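Local structure of predicted ATPase of the ABC class (Vibrio vulnificus, 5D6A) at residues V295-A300 with A355-I360; I256-T261 with E402-I407; S299-R304 with K553-D558; I278-Y283 with Q502-D507; E195-Q200 with V241-P246. The protein probably binds and hydrolyses ATP as an ATPase of the ABC class, and is held here in complex with the ATP analogue AMP-PNP. All blocks are in the same frame, centred on the assembly; numbering follows the deposited sequence.

Contact 1: V295-A300 with A355-I360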
# COMPACT_ATOMS: atom_id res chain seq x y z
N VAL A 295 18.04 -6.81 -19.42
CA VAL A 295 18.57 -5.51 -19.01
C VAL A 295 17.70 -4.39 -19.55
O VAL A 295 17.07 -4.52 -20.60
CB VAL A 295 20.03 -5.31 -19.46
CG1 VAL A 295 20.96 -6.26 -18.72
CG2 VAL A 295 20.16 -5.47 -20.97
N THR A 296 17.67 -3.28 -18.82
CA THR A 296 16.88 -2.12 -19.21
C THR A 296 17.59 -0.84 -18.79
O THR A 296 18.39 -0.84 -17.85
CB THR A 296 15.48 -2.16 -18.55
OG1 THR A 296 14.82 -3.38 -18.89
CG2 THR A 296 14.63 -0.98 -19.00
N ASP A 297 17.31 0.24 -19.50
CA ASP A 297 17.88 1.53 -19.19
C ASP A 297 17.77 1.75 -17.68
O ASP A 297 16.68 1.66 -17.11
CB ASP A 297 17.10 2.60 -19.96
CG ASP A 297 17.62 4.00 -19.73
OD1 ASP A 297 18.33 4.24 -18.73
OD2 ASP A 297 17.31 4.86 -20.57
N GLY A 298 18.90 2.02 -17.04
CA GLY A 298 18.96 2.21 -15.59
C GLY A 298 18.08 3.31 -15.02
O GLY A 298 17.67 3.24 -13.86
N SER A 299 17.79 4.32 -15.84
CA SER A 299 16.97 5.46 -15.41
C SER A 299 15.47 5.30 -15.70
O SER A 299 14.69 6.20 -15.39
CB SER A 299 17.48 6.73 -16.08
OG SER A 299 17.41 6.62 -17.49
N ALA A 300 15.08 4.18 -16.30
CA ALA A 300 13.67 3.95 -16.65
C ALA A 300 12.75 4.09 -15.43
O ALA A 300 12.95 3.43 -14.41
CB ALA A 300 13.50 2.58 -17.29
N ALA A 355 15.40 11.14 -16.88
CA ALA A 355 14.99 9.78 -17.20
C ALA A 355 14.98 9.63 -18.71
O ALA A 355 14.43 10.49 -19.41
CB ALA A 355 13.62 9.48 -16.62
N SER A 356 15.57 8.55 -19.21
CA SER A 356 15.64 8.29 -20.65
C SER A 356 14.49 7.41 -21.13
O SER A 356 14.21 7.34 -22.33
CB SER A 356 16.95 7.60 -21.00
OG SER A 356 18.07 8.37 -20.60
N THR A 357 13.85 6.72 -20.20
CA THR A 357 12.76 5.83 -20.56
C THR A 357 11.62 5.93 -19.56
O THR A 357 11.84 6.03 -18.36
CB THR A 357 13.26 4.38 -20.65
OG1 THR A 357 14.36 4.31 -21.58
CG2 THR A 357 12.14 3.44 -21.10
N LEU A 358 10.40 5.90 -20.09
CA LEU A 358 9.20 5.98 -19.27
C LEU A 358 8.36 4.74 -19.51
O LEU A 358 8.10 4.38 -20.65
CB LEU A 358 8.40 7.23 -19.64
CG LEU A 358 9.13 8.56 -19.44
CD1 LEU A 358 8.33 9.69 -20.06
CD2 LEU A 358 9.41 8.82 -17.97
N LEU A 359 7.93 4.10 -18.43
CA LEU A 359 7.12 2.90 -18.52
C LEU A 359 5.71 3.23 -18.07
O LEU A 359 5.52 3.83 -17.02
CB LEU A 359 7.72 1.79 -17.65
CG LEU A 359 9.21 1.53 -17.89
CD1 LEU A 359 9.73 0.46 -16.94
CD2 LEU A 359 9.49 1.15 -19.33
N ILE A 360 4.72 2.84 -18.87
CA ILE A 360 3.31 3.12 -18.56
C ILE A 360 2.44 1.91 -18.81
O ILE A 360 2.63 1.18 -19.78
CB ILE A 360 2.78 4.30 -19.40
CG1 ILE A 360 3.58 5.57 -19.08
CG2 ILE A 360 1.30 4.52 -19.14
CD1 ILE A 360 3.18 6.77 -19.89
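Ala300 lies across from Thr357, their CA atoms 4.4 Å apart, where the chain leaves the type I turn Asp297-Ala300 and comes alongside the start of strand 357-361. The backbones meet there in a CA-H...O contact, Ala300 CA to Thr357 O at 3.3 Å. A residue no larger than alanine suits this approach: Ala300 CB rests 3.8 Å from Thr357 CB and also touches Leu359 CD1. The polar half of the contact is built on Ser299. With OG between its own backbone N and carbonyl carbon (chi1 60°), the hydroxyl sits close to Ser356, whose N donates to Ser299 OG at 3.2 Å in a fairly straight bond (163°). Ser299 OG in turn donates to Asp297 OD1 at 2.8 Å. Ser299 N reaches Asp297 OD1 as well, at 2.9 Å, and both donors come from the same face of the carboxylate, well above its plane. The backbone bond makes an Asx turn, a role that the short acid side chain of aspartate fits. This turn carries the chain from strand 294-296 of an antiparallel sheet into strand 301-302, at the edge of the largely parallel core sheet of the P-loop domain. The Asp297 and Thr357 side chains pass alongside one another, running opposite ways; a bond between Asp297 OD2 and Thr357 OG1 remains doubtful.

Contact 2: I256-T261 with E402-I407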
# COMPACT_ATOMS: atom_id res chain seq x y z
N ILE A 256 14.38 -4.12 -27.70
CA ILE A 256 13.40 -3.04 -27.74
C ILE A 256 14.13 -1.75 -28.09
O ILE A 256 14.82 -1.18 -27.24
CB ILE A 256 12.65 -2.90 -26.41
CG1 ILE A 256 11.85 -4.18 -26.13
CG2 ILE A 256 11.71 -1.70 -26.44
CD1 ILE A 256 11.13 -4.20 -24.80
N PRO A 257 13.99 -1.29 -29.34
CA PRO A 257 14.71 -0.09 -29.76
C PRO A 257 14.19 1.19 -29.11
O PRO A 257 13.14 1.19 -28.48
CB PRO A 257 14.47 -0.05 -31.27
CG PRO A 257 13.15 -0.71 -31.45
CD PRO A 257 13.04 -1.75 -30.37
N LYS A 258 14.95 2.27 -29.27
CA LYS A 258 14.56 3.57 -28.73
C LYS A 258 13.27 4.05 -29.38
O LYS A 258 12.83 3.51 -30.39
CB LYS A 258 15.66 4.60 -28.96
CG LYS A 258 16.96 4.35 -28.21
CD LYS A 258 17.98 5.41 -28.56
CE LYS A 258 19.29 5.22 -27.81
NZ LYS A 258 20.31 6.22 -28.22
N GLY A 259 12.67 5.07 -28.78
CA GLY A 259 11.42 5.62 -29.29
C GLY A 259 10.24 5.03 -28.55
O GLY A 259 10.37 4.53 -27.44
N ILE A 260 9.07 5.10 -29.18
CA ILE A 260 7.84 4.60 -28.59
C ILE A 260 7.59 3.15 -28.96
O ILE A 260 7.63 2.79 -30.14
CB ILE A 260 6.64 5.46 -29.04
CG1 ILE A 260 6.89 6.93 -28.72
CG2 ILE A 260 5.35 4.97 -28.37
CD1 ILE A 260 5.82 7.87 -29.22
N THR A 261 7.34 2.31 -27.96
CA THR A 261 7.08 0.89 -28.16
C THR A 261 5.79 0.51 -27.44
O THR A 261 5.65 0.74 -26.24
CB THR A 261 8.23 0.02 -27.64
OG1 THR A 261 9.46 0.41 -28.28
CG2 THR A 261 7.97 -1.46 -27.91
N GLU A 402 14.59 12.87 -26.98
CA GLU A 402 15.14 11.53 -27.16
C GLU A 402 14.79 10.61 -25.98
O GLU A 402 15.59 9.77 -25.56
CB GLU A 402 16.65 11.58 -27.41
CG GLU A 402 17.03 12.35 -28.66
CD GLU A 402 18.52 12.35 -28.96
OE1 GLU A 402 19.30 11.80 -28.14
OE2 GLU A 402 18.92 12.89 -30.01
N ILE A 403 13.57 10.76 -25.46
CA ILE A 403 13.08 9.94 -24.36
C ILE A 403 12.17 8.84 -24.89
O ILE A 403 11.14 9.12 -25.50
CB ILE A 403 12.31 10.79 -23.32
CG1 ILE A 403 13.25 11.81 -22.67
CG2 ILE A 403 11.69 9.88 -22.25
CD1 ILE A 403 12.57 12.74 -21.69
N SER A 404 12.55 7.59 -24.65
CA SER A 404 11.77 6.45 -25.10
C SER A 404 10.62 6.13 -24.13
O SER A 404 10.66 6.50 -22.96
CB SER A 404 12.66 5.22 -25.27
OG SER A 404 13.67 5.47 -26.23
N THR A 405 9.60 5.45 -24.64
CA THR A 405 8.44 5.10 -23.84
C THR A 405 7.88 3.75 -24.25
O THR A 405 7.70 3.47 -25.43
CB THR A 405 7.32 6.15 -23.99
OG1 THR A 405 7.81 7.44 -23.60
CG2 THR A 405 6.12 5.80 -23.12
N ILE A 406 7.62 2.90 -23.26
CA ILE A 406 7.06 1.58 -23.49
C ILE A 406 5.70 1.57 -22.79
O ILE A 406 5.62 1.86 -21.59
CB ILE A 406 7.97 0.47 -22.94
CG1 ILE A 406 9.40 0.68 -23.45
CG2 ILE A 406 7.44 -0.90 -23.35
CD1 ILE A 406 10.39 -0.34 -22.93
N ILE A 407 4.64 1.25 -23.53
CA ILE A 407 3.29 1.29 -22.97
C ILE A 407 2.47 0.02 -23.20
O ILE A 407 2.34 -0.45 -24.33
CB ILE A 407 2.48 2.47 -23.57
CG1 ILE A 407 3.32 3.74 -23.57
CG2 ILE A 407 1.18 2.68 -22.81
CD1 ILE A 407 2.60 4.95 -24.13
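Ile260 pairs with Thr405, and Thr261 with Ile406, as parallel beta bridges, with CA atoms 4.8 and 4.7 Å apart. Three backbone hydrogen bonds hold them: Thr405 N donates to Gly259 O at 3.0 Å, Thr261 N to Thr405 O at 2.8 Å, and Ile407 N to Thr261 O at 2.9 Å. Thr261 thus bonds to the residues before and after its bridge partner, as parallel pairing requires. One side chain extends the pattern: Ser404 OG lies anti to its carbonyl carbon (chi1 -61°), and there it accepts Gly259 N at 2.8 Å. Serine, with its hydroxyl one carbon from the backbone, can stand in for a backbone acceptor here at the start of the strand. Gly259 itself adopts phi 96° and psi -158°, backbone angles at which a CB would run into the preceding carbonyl oxygen. Apolar contact comes from Ile256 and Ile406, whose branch ends meet head-on, CG2 of Ile256 4.0 Å from CD1 of Ile406. Lys258 lays its CB beside Ser404 OG and sends its amine out to a salt bridge with Glu202. In the fold, Ile260 and Thr405 share the sheet face that packs on Ile394 of helix 390-401, Ile406 on the other face touches Val207 of strand 206-211, and strand 357-361 flanks strand 404-408.

Contact 3: S299-R304 with K553-D558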
# COMPACT_ATOMS: atom_id res chain seq x y z
N SER A 299 17.79 4.32 -15.84
CA SER A 299 16.97 5.46 -15.41
C SER A 299 15.47 5.30 -15.70
O SER A 299 14.69 6.20 -15.39
CB SER A 299 17.48 6.73 -16.08
OG SER A 299 17.41 6.62 -17.49
N ALA A 300 15.08 4.18 -16.30
CA ALA A 300 13.67 3.95 -16.65
C ALA A 300 12.75 4.09 -15.43
O ALA A 300 12.95 3.43 -14.41
CB ALA A 300 13.50 2.58 -17.29
N MSE A 301 11.74 4.95 -15.56
CA MSE A 301 10.78 5.21 -14.48
C MSE A 301 9.38 4.86 -14.88
O MSE A 301 8.89 5.36 -15.89
CB MSE A 301 10.83 6.69 -14.13
CG MSE A 301 9.75 7.14 -13.13
SE MSE A 301 9.96 6.25 -11.38
CE MSE A 301 11.66 7.10 -10.87
N LYS A 302 8.73 4.02 -14.10
CA LYS A 302 7.35 3.66 -14.37
C LYS A 302 6.46 4.66 -13.67
O LYS A 302 6.57 4.87 -12.46
CB LYS A 302 7.01 2.24 -13.92
CG LYS A 302 5.59 1.82 -14.25
CD LYS A 302 5.43 0.31 -14.17
CE LYS A 302 4.04 -0.17 -14.58
NZ LYS A 302 2.96 0.27 -13.66
N ILE A 303 5.59 5.31 -14.44
CA ILE A 303 4.69 6.29 -13.89
C ILE A 303 3.27 5.76 -13.93
O ILE A 303 2.89 5.03 -14.85
CB ILE A 303 4.81 7.65 -14.62
CG1 ILE A 303 4.39 7.53 -16.09
CG2 ILE A 303 6.23 8.18 -14.53
CD1 ILE A 303 4.47 8.83 -16.85
N ARG A 304 2.50 6.11 -12.91
CA ARG A 304 1.12 5.69 -12.78
C ARG A 304 0.37 6.82 -12.09
O ARG A 304 0.94 7.87 -11.79
CB ARG A 304 1.02 4.41 -11.96
CG ARG A 304 1.59 4.51 -10.55
CD ARG A 304 1.48 3.20 -9.80
NE ARG A 304 0.09 2.78 -9.64
CZ ARG A 304 -0.29 1.60 -9.13
NH1 ARG A 304 -1.58 1.32 -9.02
NH2 ARG A 304 0.62 0.71 -8.73
N LYS A 553 22.75 1.30 -2.44
CA LYS A 553 22.79 2.49 -3.29
C LYS A 553 21.48 2.68 -4.05
O LYS A 553 21.09 1.81 -4.83
CB LYS A 553 23.94 2.45 -4.30
CG LYS A 553 23.93 3.65 -5.24
CD LYS A 553 25.01 3.64 -6.31
CE LYS A 553 26.39 3.83 -5.71
NZ LYS A 553 27.43 4.02 -6.75
N PRO A 554 20.81 3.82 -3.83
CA PRO A 554 19.58 4.12 -4.52
C PRO A 554 19.86 4.93 -5.78
O PRO A 554 20.92 5.54 -5.89
CB PRO A 554 18.84 4.99 -3.52
CG PRO A 554 19.93 5.76 -2.84
CD PRO A 554 21.15 4.88 -2.85
N ARG A 555 18.92 4.92 -6.72
CA ARG A 555 19.07 5.71 -7.93
C ARG A 555 18.82 7.18 -7.61
O ARG A 555 17.95 7.48 -6.78
CB ARG A 555 18.07 5.28 -9.00
CG ARG A 555 18.19 3.83 -9.44
CD ARG A 555 17.30 3.59 -10.65
NE ARG A 555 15.89 3.82 -10.36
CZ ARG A 555 14.92 3.82 -11.27
NH1 ARG A 555 15.20 3.63 -12.56
NH2 ARG A 555 13.67 4.03 -10.90
N PRO A 556 19.57 8.09 -8.24
CA PRO A 556 19.34 9.52 -8.01
C PRO A 556 17.90 9.92 -8.30
O PRO A 556 17.31 10.72 -7.58
CB PRO A 556 20.28 10.19 -9.01
CG PRO A 556 21.38 9.21 -9.22
CD PRO A 556 20.77 7.84 -9.05
N ILE A 557 17.33 9.33 -9.35
CA ILE A 557 15.96 9.62 -9.74
C ILE A 557 14.97 9.17 -8.66
O ILE A 557 13.92 9.78 -8.48
CB ILE A 557 15.61 8.97 -11.11
CG1 ILE A 557 14.27 9.50 -11.63
CG2 ILE A 557 15.62 7.45 -11.03
CD1 ILE A 557 13.91 9.01 -13.02
N ASP A 558 15.31 8.11 -7.93
CA ASP A 558 14.44 7.63 -6.85
C ASP A 558 14.50 8.54 -5.62
O ASP A 558 13.49 8.74 -4.94
CB ASP A 558 14.77 6.18 -6.49
CG ASP A 558 14.39 5.19 -7.59
OD1 ASP A 558 13.44 5.49 -8.35
OD2 ASP A 558 15.01 4.12 -7.68
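Arg555 reaches across to Ala300 from the residue just before helix 556-564, and its chain makes the hydrogen bond between the two segments. Its CB points toward 299-304. From there CG lies anti to the carbonyl carbon (chi1 -60°), CD continues almost straight, and a bend at chi3 (-62°) turns the head group over the first helical turn. NE forms a salt bridge with Asp558, donating to OD2 of Asp558 at 2.8 Å, with the oxygen in the guanidinium plane. CZ lies over Ile557 CG2, a methyl 3.6 Å from the plane that covers one face of the group. NH1 points to the turn and bonds to Ala300 O at 2.9 Å, nearly straight at 172°; the oxygen lies in the guanidinium plane, while the nitrogen stands above the carbonyl plane. NH1 also reaches Gly298 O, so it grips two carbonyls of the turn. NH2 donates to Asp558 OD1 at 2.9 Å, completing a side-on, two-nitrogen salt bridge that fixes the rotation of the guanidinium and so aims NH1. Arginine suits the place because it can hold a carboxylate and backbone oxygens at once. Beside it runs Met301, modelled as selenomethionine, whose chain bends at chi2 and chi3 to bring CE 3.6 Å from Ile557 CG1 and 3.5 Å from Asp558 OD1; the Met301 and Ile557 side chains cross obliquely. The start of helix 556-564 therefore sits against edge strand 301-302, with Trp346 and Ser350 of helix 339-352 also packing on Met301 and strand 357-361 next in the sheet.

Contact 4: I278-Y283 with Q502-D507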
# COMPACT_ATOMS: atom_id res chain seq x y z
N ILE A 278 10.65 -5.87 -17.42
CA ILE A 278 11.43 -4.75 -17.94
C ILE A 278 11.67 -3.71 -16.86
O ILE A 278 12.81 -3.28 -16.65
CB ILE A 278 10.75 -4.11 -19.17
CG1 ILE A 278 10.73 -5.10 -20.34
CG2 ILE A 278 11.49 -2.85 -19.62
CD1 ILE A 278 9.96 -4.62 -21.55
N GLU A 279 10.61 -3.31 -16.15
CA GLU A 279 10.73 -2.29 -15.10
C GLU A 279 11.69 -2.73 -14.00
O GLU A 279 12.39 -1.90 -13.42
CB GLU A 279 9.37 -1.94 -14.47
CG GLU A 279 8.91 -2.92 -13.39
CD GLU A 279 7.55 -2.60 -12.82
OE1 GLU A 279 6.69 -2.10 -13.56
OE2 GLU A 279 7.33 -2.88 -11.62
N ARG A 280 11.72 -4.03 -13.72
CA ARG A 280 12.60 -4.57 -12.68
C ARG A 280 14.01 -4.88 -13.17
O ARG A 280 14.93 -5.03 -12.37
CB ARG A 280 11.99 -5.78 -11.99
CG ARG A 280 10.79 -5.40 -11.15
CD ARG A 280 10.56 -6.36 -10.00
NE ARG A 280 9.86 -5.66 -8.92
CZ ARG A 280 10.45 -4.80 -8.07
NH1 ARG A 280 11.74 -4.52 -8.18
NH2 ARG A 280 9.73 -4.21 -7.13
N SER A 281 14.18 -4.95 -14.49
CA SER A 281 15.49 -5.21 -15.06
C SER A 281 16.44 -4.01 -14.91
O SER A 281 17.55 -4.04 -15.43
CB SER A 281 15.37 -5.64 -16.52
OG SER A 281 14.70 -6.89 -16.60
N ILE A 282 15.98 -2.96 -14.23
CA ILE A 282 16.86 -1.82 -13.94
C ILE A 282 17.89 -2.29 -12.92
O ILE A 282 18.93 -1.66 -12.74
CB ILE A 282 16.11 -0.60 -13.37
CG1 ILE A 282 15.35 -0.97 -12.08
CG2 ILE A 282 15.17 -0.01 -14.41
CD1 ILE A 282 14.62 0.19 -11.45
N TYR A 283 17.57 -3.39 -12.24
CA TYR A 283 18.47 -4.02 -11.28
C TYR A 283 18.97 -5.33 -11.86
O TYR A 283 18.36 -5.87 -12.78
CB TYR A 283 17.76 -4.36 -9.97
CG TYR A 283 17.08 -3.21 -9.26
CD1 TYR A 283 17.82 -2.23 -8.61
CD2 TYR A 283 15.70 -3.15 -9.19
CE1 TYR A 283 17.20 -1.19 -7.95
CE2 TYR A 283 15.07 -2.11 -8.52
CZ TYR A 283 15.82 -1.14 -7.90
OH TYR A 283 15.20 -0.11 -7.24
N GLN A 502 8.93 0.14 -8.38
CA GLN A 502 10.22 -0.36 -8.87
C GLN A 502 11.21 -0.60 -7.74
O GLN A 502 12.13 -1.40 -7.90
CB GLN A 502 10.82 0.60 -9.90
CG GLN A 502 10.20 0.50 -11.28
CD GLN A 502 10.78 1.51 -12.24
OE1 GLN A 502 10.71 2.71 -11.99
NE2 GLN A 502 11.34 1.04 -13.34
N LEU A 503 11.04 0.08 -6.60
CA LEU A 503 11.94 -0.11 -5.46
C LEU A 503 11.97 -1.57 -5.07
O LEU A 503 10.94 -2.25 -5.08
CB LEU A 503 11.54 0.75 -4.26
CG LEU A 503 11.83 2.25 -4.35
CD1 LEU A 503 11.29 2.97 -3.13
CD2 LEU A 503 13.32 2.49 -4.51
N GLU A 504 13.16 -2.05 -4.71
CA GLU A 504 13.37 -3.46 -4.37
C GLU A 504 13.49 -3.73 -2.87
O GLU A 504 12.83 -4.62 -2.35
CB GLU A 504 14.63 -3.96 -5.07
CG GLU A 504 14.95 -5.42 -4.85
CD GLU A 504 13.92 -6.36 -5.45
OE1 GLU A 504 13.26 -5.99 -6.44
OE2 GLU A 504 13.78 -7.49 -4.93
N SER A 505 14.33 -2.96 -2.19
CA SER A 505 14.58 -3.17 -0.77
C SER A 505 14.38 -1.94 0.10
O SER A 505 14.49 -0.80 -0.37
CB SER A 505 16.01 -3.68 -0.57
OG SER A 505 16.33 -3.81 0.80
N SER A 506 14.09 -2.18 1.38
CA SER A 506 13.95 -1.10 2.34
C SER A 506 15.33 -0.49 2.58
O SER A 506 15.44 0.63 3.07
CB SER A 506 13.34 -1.59 3.65
OG SER A 506 14.20 -2.52 4.27
N ASP A 507 16.38 -1.26 2.25
CA ASP A 507 17.76 -0.79 2.40
C ASP A 507 17.98 0.46 1.57
O ASP A 507 18.61 1.40 2.03
CB ASP A 507 18.77 -1.86 1.98
CG ASP A 507 18.77 -3.06 2.91
OD1 ASP A 507 17.92 -3.14 3.82
OD2 ASP A 507 19.65 -3.94 2.73
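Arg280 NH1 meets Glu504 OE1 at 2.7 Å in a salt bridge, the guanidinium and carboxylate planes almost perpendicular (87°). Because the Arg280 chain is extended from CG to NE, its head spans to the loop before helix 506-519. There NH2 donates to Leu503 O at 3.1 Å in a straight bond (175°) with the oxygen in the guanidinium plane, and NH1 adds a weak bond to Gln502 O. Long, and with several N-H donors, arginine can tie a carboxylate and two carbonyls together. Gln502 O also lies at the edge of the Tyr283 ring, 3.1 Å from CE2, while Glu504 CB sits over a face of that ring. The extended Gln502 side chain reaches the helix end: NE2 donates to Glu279 O at 3.1 Å and again to Ala300 O, and OE1 accepts Lys302 N. A buried amide that both donates and accepts explains glutamine here. Ile282 CD1 lies against the Gln502 chain, 4.1 Å from its CB, crossing it at about a right angle. Glu279, whose carbonyl Gln502 holds, lies in the last turn of helix 271-280, the helix that follows the probable P-loop (Walker A) in the strand-loop-helix arrangement of P-loop ATPases.

Contact 5: E195-Q200 with V241-P246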
# COMPACT_ATOMS: atom_id res chain seq x y z
N GLU A 195 25.89 -6.33 -16.47
CA GLU A 195 26.41 -4.98 -16.59
C GLU A 195 26.87 -4.75 -18.03
O GLU A 195 26.55 -3.72 -18.63
CB GLU A 195 27.56 -4.73 -15.61
CG GLU A 195 28.17 -3.33 -15.69
CD GLU A 195 27.16 -2.23 -15.39
OE1 GLU A 195 26.11 -2.51 -14.77
OE2 GLU A 195 27.44 -1.07 -15.77
N ALA A 196 27.62 -5.71 -18.57
CA ALA A 196 28.13 -5.64 -19.94
C ALA A 196 26.99 -5.49 -20.95
O ALA A 196 27.10 -4.70 -21.88
CB ALA A 196 28.95 -6.88 -20.26
N LEU A 197 25.91 -6.24 -20.75
CA LEU A 197 24.74 -6.16 -21.63
C LEU A 197 24.04 -4.81 -21.48
O LEU A 197 23.53 -4.26 -22.46
CB LEU A 197 23.76 -7.29 -21.34
CG LEU A 197 24.24 -8.71 -21.63
CD1 LEU A 197 23.24 -9.73 -21.11
CD2 LEU A 197 24.50 -8.92 -23.12
N ARG A 198 24.01 -4.29 -20.26
CA ARG A 198 23.37 -3.00 -20.00
C ARG A 198 24.15 -1.85 -20.64
O ARG A 198 23.55 -0.89 -21.12
CB ARG A 198 23.19 -2.75 -18.49
CG ARG A 198 22.53 -1.42 -18.17
CD ARG A 198 22.18 -1.24 -16.69
NE ARG A 198 21.13 -2.16 -16.24
CZ ARG A 198 21.34 -3.33 -15.63
NH1 ARG A 198 22.57 -3.76 -15.37
NH2 ARG A 198 20.30 -4.08 -15.28
N GLU A 199 25.48 -1.96 -20.67
CA GLU A 199 26.32 -0.91 -21.25
C GLU A 199 26.22 -0.80 -22.77
O GLU A 199 26.42 0.28 -23.33
CB GLU A 199 27.79 -1.10 -20.84
CG GLU A 199 28.03 -0.89 -19.35
CD GLU A 199 29.49 -0.93 -18.95
OE1 GLU A 199 30.38 -0.93 -19.84
OE2 GLU A 199 29.76 -0.96 -17.73
N GLN A 200 25.90 -1.91 -23.45
CA GLN A 200 25.80 -1.88 -24.91
C GLN A 200 24.37 -1.72 -25.43
O GLN A 200 24.08 -2.05 -26.58
CB GLN A 200 26.49 -3.11 -25.53
CG GLN A 200 26.01 -4.46 -25.03
CD GLN A 200 26.79 -5.61 -25.63
OE1 GLN A 200 27.08 -5.62 -26.83
NE2 GLN A 200 27.10 -6.60 -24.81
N VAL A 241 17.57 -9.24 -31.74
CA VAL A 241 18.94 -8.70 -31.70
C VAL A 241 19.80 -9.67 -30.91
O VAL A 241 19.29 -10.47 -30.13
CB VAL A 241 19.02 -7.30 -31.06
CG1 VAL A 241 18.15 -6.32 -31.82
CG2 VAL A 241 18.63 -7.35 -29.59
N THR A 242 21.11 -9.60 -31.12
CA THR A 242 22.04 -10.49 -30.45
C THR A 242 23.17 -9.70 -29.79
O THR A 242 23.97 -9.07 -30.47
CB THR A 242 22.63 -11.50 -31.44
OG1 THR A 242 21.57 -12.20 -32.10
CG2 THR A 242 23.54 -12.51 -30.73
N LEU A 243 23.21 -9.73 -28.46
CA LEU A 243 24.24 -9.02 -27.71
C LEU A 243 25.36 -9.98 -27.34
O LEU A 243 25.25 -11.18 -27.58
CB LEU A 243 23.64 -8.40 -26.45
CG LEU A 243 22.46 -7.45 -26.67
CD1 LEU A 243 21.95 -6.92 -25.34
CD2 LEU A 243 22.85 -6.30 -27.58
N HIS A 244 26.43 -9.45 -26.75
CA HIS A 244 27.57 -10.27 -26.37
C HIS A 244 28.00 -10.03 -24.93
O HIS A 244 28.25 -8.90 -24.53
CB HIS A 244 28.75 -9.99 -27.30
CG HIS A 244 29.97 -10.81 -27.02
ND1 HIS A 244 30.98 -10.39 -26.18
CD2 HIS A 244 30.33 -12.04 -27.45
CE1 HIS A 244 31.91 -11.32 -26.12
NE2 HIS A 244 31.55 -12.33 -26.88
N ALA A 245 28.08 -11.11 -24.16
CA ALA A 245 28.52 -11.04 -22.77
C ALA A 245 29.91 -11.67 -22.68
O ALA A 245 30.19 -12.65 -23.37
CB ALA A 245 27.54 -11.75 -21.86
N PRO A 246 30.78 -11.12 -21.82
CA PRO A 246 32.15 -11.63 -21.69
C PRO A 246 32.27 -13.08 -21.22
O PRO A 246 33.25 -13.74 -21.55
CB PRO A 246 32.79 -10.68 -20.68
CG PRO A 246 31.66 -10.08 -19.92
CD PRO A 246 30.51 -10.01 -20.89
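Helix 181-199 packs its last turn on strand 240-245, the edge strand of a four-stranded antiparallel sheet, with Leu197 on Leu243 at the centre; the arrangement is consistent with the antiparallel beta subdomain of ABC ATPases. The axes of the short pieces 195-199 and 241-245 approach to 7.7 Å, and their directions differ by 136°, so the helix runs obliquely against the strand. With CG anti to the carbonyl carbon (chi1 -65°) and chi2 172°, the CD2 branch of Leu197 faces the strand. There CD2 lies 3.5 Å from Leu243 CB and 3.9 Å from Leu243 CD1, the two side chains crossing at a slant. Branched leucines suit this buried seam, which Val251 of the neighbouring strand and Phe209 of strand 206-211 help to line. Ala245 lends a methyl, its CB 4.3 Å from Leu197 CD2. Where the helix ends, Gln200 folds its CG back between the backbone N and carbonyl carbon and then extends, so that NE2 donates to His244 O at 2.6 Å in a bent bond, the oxygen lying in the amide plane. Glutamine is long enough to reach a strand carbonyl from just past the helix. The His244 CB points away, and its ring packs edge-to-face with Tyr250. One turn earlier, the small alanine lets the helix come close, Ala196 CB 3.6 Å from Pro246 CD.

In the fold
Contacts 1 and 2 meet in the core sheet, their centres 9 Å apart, where strands 357-361 and 404-408 join through Ser356 O to Ser404 N at 2.9 Å. Contact 3 shares Ser299 and Ala300 with contact 1 and joins the same turn to Arg555 of the C-terminal region, whose NH1 meets Gly298 O at 2.8 Å. Contact 4 is tied to both, since Gln502 NE2 reaches Ala300 O at 3.1 Å. Contact 5 lies about 20 Å from contact 4 between centres, yet Arg198 NH2 bonds to Ser281 O at 2.7 Å. Bound AMP-PNP lies about 9 Å from the Ile407 side chain (contact 2), 10 Å from that of Glu279 (contact 4) and 11 Å from that of Leu359.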